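Local coordinates for fibronectin-binding protein (Streptococcus pyogenes, PDB 5A0L) that is a surface adhesin that binds fibronectin and whose N-terminal domain carries an internal thioester thought to mediate covalent attachment to the host, at residues Y68-G73 with N191-E196. Residues are numbered along the deposited sequence; the frame is centred on the assembly and turned at random.
Sequences YKKIDG and NIFKSE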
ATOM      1  N   TYR A  68     -12.045  -4.636  -9.959  1.00 12.30           N
ATOM      2  CA  TYR A  68     -11.341  -5.553  -9.113  1.00 12.37           C
ATOM      3  C   TYR A  68     -12.281  -6.535  -8.427  1.00 12.59           C
ATOM      4  O   TYR A  68     -13.416  -6.208  -8.070  1.00 13.43           O
ATOM      5  CB  TYR A  68     -10.621  -4.725  -8.023  1.00 12.14           C
ATOM      6  CG  TYR A  68      -9.458  -3.949  -8.509  1.00 11.69           C
ATOM      7  CD1 TYR A  68      -8.186  -4.518  -8.499  1.00 12.71           C
ATOM      8  CD2 TYR A  68      -9.590  -2.621  -8.969  1.00 12.43           C
ATOM      9  CE1 TYR A  68      -7.101  -3.877  -8.971  1.00 13.61           C
ATOM     10  CE2 TYR A  68      -8.478  -1.962  -9.481  1.00 12.90           C
ATOM     11  CZ  TYR A  68      -7.214  -2.612  -9.477  1.00 12.92           C
ATOM     12  OH  TYR A  68      -6.076  -1.948  -9.915  1.00 14.92           O
ATOM     13  N   LYS A  69     -11.721  -7.731  -8.174  1.00 12.17           N
ATOM     14  CA  LYS A  69     -12.342  -8.745  -7.329  1.00 12.80           C
ATOM     15  C   LYS A  69     -11.675  -8.738  -5.949  1.00 12.11           C
ATOM     16  O   LYS A  69     -10.445  -8.760  -5.882  1.00 12.89           O
ATOM     17  CB  LYS A  69     -12.170 -10.129  -8.001  1.00 13.27           C
ATOM     18  CG  LYS A  69     -12.615 -11.304  -7.162  1.00 16.11           C
ATOM     19  CD  LYS A  69     -12.329 -12.621  -7.883  1.00 21.69           C
ATOM     20  CE  LYS A  69     -13.410 -13.047  -8.780  1.00 28.48           C
ATOM     21  NZ  LYS A  69     -13.104 -14.487  -9.001  1.00 29.22           N
ATOM     22  N   LYS A  70     -12.506  -8.735  -4.897  1.00 12.85           N
ATOM     23  CA  LYS A  70     -11.968  -8.680  -3.522  1.00 12.93           C
ATOM     24  C   LYS A  70     -11.752 -10.099  -2.984  1.00 14.04           C
ATOM     25  O   LYS A  70     -12.673 -10.909  -3.011  1.00 17.11           O
ATOM     26  CB  LYS A  70     -12.929  -7.909  -2.650  1.00 14.26           C
ATOM     27  CG  LYS A  70     -12.409  -7.675  -1.232  1.00 13.93           C
ATOM     28  CD  LYS A  70     -13.294  -6.793  -0.402  1.00 16.04           C
ATOM     29  CE  LYS A  70     -14.567  -7.439   0.048  1.00 17.44           C
ATOM     30  NZ  LYS A  70     -14.343  -8.344   1.204  1.00 18.81           N
ATOM     31  N   ILE A  71     -10.550 -10.320  -2.445  1.00 13.90           N
ATOM     32  CA  ILE A  71     -10.079 -11.627  -1.911  1.00 16.27           C
ATOM     33  C   ILE A  71      -9.576 -11.385  -0.491  1.00 14.32           C
ATOM     34  O   ILE A  71      -9.001 -10.342  -0.196  1.00 15.65           O
ATOM     35  CB  ILE A  71      -8.914 -12.184  -2.806  1.00 18.13           C
ATOM     36  CG1 ILE A  71      -9.490 -12.381  -4.233  1.00 25.74           C
ATOM     37  CG2 ILE A  71      -8.298 -13.507  -2.334  1.00 22.44           C
ATOM     38  CD1 ILE A  71      -8.473 -12.725  -5.268  1.00 29.74           C
ATOM     39  N   ASP A  72      -9.792 -12.352   0.396  1.00 16.44           N
ATOM     40  CA  ASP A  72      -9.230 -12.197   1.749  1.00 16.16           C
ATOM     41  C   ASP A  72      -7.706 -12.339   1.704  1.00 15.00           C
ATOM     42  O   ASP A  72      -7.159 -13.216   1.020  1.00 17.76           O
ATOM     43  CB  ASP A  72      -9.846 -13.201   2.735  1.00 22.75           C
ATOM     44  CG  ASP A  72     -11.180 -12.689   3.392  1.00 31.36           C
ATOM     45  OD1 ASP A  72     -11.738 -11.593   3.083  1.00 33.31           O
ATOM     46  OD2 ASP A  72     -11.675 -13.410   4.260  1.00 34.17           O
ATOM     47  N   GLY A  73      -7.006 -11.447   2.387  1.00 15.06           N
ATOM     48  CA  GLY A  73      -5.584 -11.571   2.507  1.00 14.93           C
ATOM     49  C   GLY A  73      -5.191 -12.766   3.356  1.00 15.23           C
ATOM     50  O   GLY A  73      -5.887 -13.106   4.312  1.00 17.72           O
ATOM     51  N   ASN A 191      -7.184  -7.275   2.705  1.00 11.40           N
ATOM     52  CA  ASN A 191      -7.765  -7.789   1.469  1.00 12.33           C
ATOM     53  C   ASN A 191      -6.851  -7.492   0.303  1.00 11.81           C
ATOM     54  O   ASN A 191      -6.211  -6.440   0.247  1.00 13.78           O
ATOM     55  CB  ASN A 191      -9.153  -7.180   1.248  1.00 13.57           C
ATOM     56  CG  ASN A 191     -10.114  -7.537   2.350  1.00 15.59           C
ATOM     57  OD1 ASN A 191     -10.122  -6.898   3.431  1.00 18.99           O
ATOM     58  ND2 ASN A 191     -10.866  -8.593   2.128  1.00 17.64           N
ATOM     59  N   ILE A 192      -6.852  -8.450  -0.637  1.00 11.78           N
ATOM     60  CA  ILE A 192      -6.230  -8.263  -1.939  1.00 12.21           C
ATOM     61  C   ILE A 192      -7.365  -7.984  -2.938  1.00 11.48           C
ATOM     62  O   ILE A 192      -8.410  -8.590  -2.888  1.00 13.28           O
ATOM     63  CB  ILE A 192      -5.420  -9.519  -2.378  1.00 12.60           C
ATOM     64  CG1 ILE A 192      -4.154  -9.634  -1.508  1.00 14.22           C
ATOM     65  CG2 ILE A 192      -5.107  -9.509  -3.879  1.00 14.47           C
ATOM     66  CD1 ILE A 192      -3.063  -8.647  -1.864  1.00 15.10           C
ATOM     67  N   PHE A 193      -7.075  -7.032  -3.820  1.00 10.80           N
ATOM     68  CA  PHE A 193      -7.969  -6.697  -4.932  1.00 10.98           C
ATOM     69  C   PHE A 193      -7.272  -7.152  -6.219  1.00 11.20           C
ATOM     70  O   PHE A 193      -6.232  -6.626  -6.594  1.00 11.83           O
ATOM     71  CB  PHE A 193      -8.288  -5.208  -4.904  1.00 11.11           C
ATOM     72  CG  PHE A 193      -9.204  -4.850  -3.752  1.00 11.69           C
ATOM     73  CD1 PHE A 193      -8.676  -4.633  -2.486  1.00 11.83           C
ATOM     74  CD2 PHE A 193     -10.579  -4.841  -3.895  1.00 12.35           C
ATOM     75  CE1 PHE A 193      -9.509  -4.380  -1.430  1.00 14.10           C
ATOM     76  CE2 PHE A 193     -11.409  -4.554  -2.836  1.00 13.77           C
ATOM     77  CZ  PHE A 193     -10.862  -4.348  -1.579  1.00 14.13           C
ATOM     78  N   LYS A 194      -7.902  -8.153  -6.859  1.00 10.90           N
ATOM     79  CA  LYS A 194      -7.372  -8.774  -8.071  1.00 11.76           C
ATOM     80  C   LYS A 194      -7.906  -7.987  -9.287  1.00 11.24           C
ATOM     81  O   LYS A 194      -9.136  -7.880  -9.478  1.00 12.30           O
ATOM     82  CB  LYS A 194      -7.850 -10.217  -8.162  1.00 12.65           C
ATOM     83  CG  LYS A 194      -7.415 -10.932  -9.422  1.00 13.63           C
ATOM     84  CD  LYS A 194      -8.014 -12.306  -9.580  1.00 16.48           C
ATOM     85  CE  LYS A 194      -7.542 -13.039 -10.890  1.00 25.59           C
ATOM     86  NZ  LYS A 194      -8.463 -14.155 -11.097  1.00 34.31           N
ATOM     87  N   SER A 195      -6.988  -7.400 -10.038  1.00 11.14           N
ATOM     88  CA  SER A 195      -7.354  -6.572 -11.170  1.00 11.92           C
ATOM     89  C   SER A 195      -8.021  -7.361 -12.293  1.00 12.00           C
ATOM     90  O   SER A 195      -7.513  -8.398 -12.725  1.00 13.42           O
ATOM     91  CB  SER A 195      -6.135  -5.899 -11.737  1.00 13.15           C
ATOM     92  OG  SER A 195      -6.494  -4.966 -12.745  1.00 13.88           O
ATOM     93  N   GLU A 196      -9.121  -6.823 -12.831  1.00 12.82           N
ATOM     94  CA  GLU A 196      -9.797  -7.405 -13.993  1.00 14.03           C
ATOM     95  C   GLU A 196      -8.924  -7.266 -15.231  1.00 13.77           C
ATOM     96  O   GLU A 196      -9.012  -8.107 -16.142  1.00 19.48           O
ATOM     97  CB  GLU A 196     -11.150  -6.689 -14.183  1.00 17.98           C
ATOM     98  CG  GLU A 196     -11.978  -7.024 -15.424  1.00 21.27           C
ATOM     99  CD  GLU A 196     -11.529  -6.380 -16.756  1.00 23.88           C
ATOM    100  OE1 GLU A 196     -10.903  -5.279 -16.837  1.00 20.33           O
ATOM    101  OE2 GLU A 196     -11.945  -6.978 -17.759  1.00 28.14           O
TER
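K69 pairs with K194 and I71 with I192 through two bonds each, the hydrogen-bonded pairs of two antiparallel strands, 66-72 and 191-195, whose axes come within 4.3 Å over residues 68-72 and 191-195. The bonds of the lysine pair are the straighter, 166° and 169° at hydrogen. I71 O accepts a second, weak bond from the side-chain amide ND2 of N191, at 3.5 Å. Y68, K70, F193 and S195 share one face of the sheet. K70 lies beside the F193 ring and points the same way. Its CG is anti to the backbone N (chi1 -175°), and its CD reaches F193 CZ at 3.6 Å. The chain then bends, and NZ bonds to V209 O. The side chains of Y68 and F193 cross at about a right angle, with Y68 CD1 3.7 Å from F193 CB. Y68 CE1 lies 3.6 Å from S195 CB. Y68 OH bonds to Q201 O. On the other face, I71 CD1 meets K194 CB at 3.9 Å. K194 NZ bonds to Y17 OH, and the K194 side chain lies about 4 Å from a bound zinc ion. The 117 residues between the segments hold helices and no strand, so the pair joins the two ends of this helical part. In the antiparallel barrel, strand 191-195 sits between strands 66-72 and 203-205. Helix 75-81 packs on the I71 face through F78 and Y81. W19 of strand 19-23 meets the F193 ring edge-to-face and touches Y68 and K70.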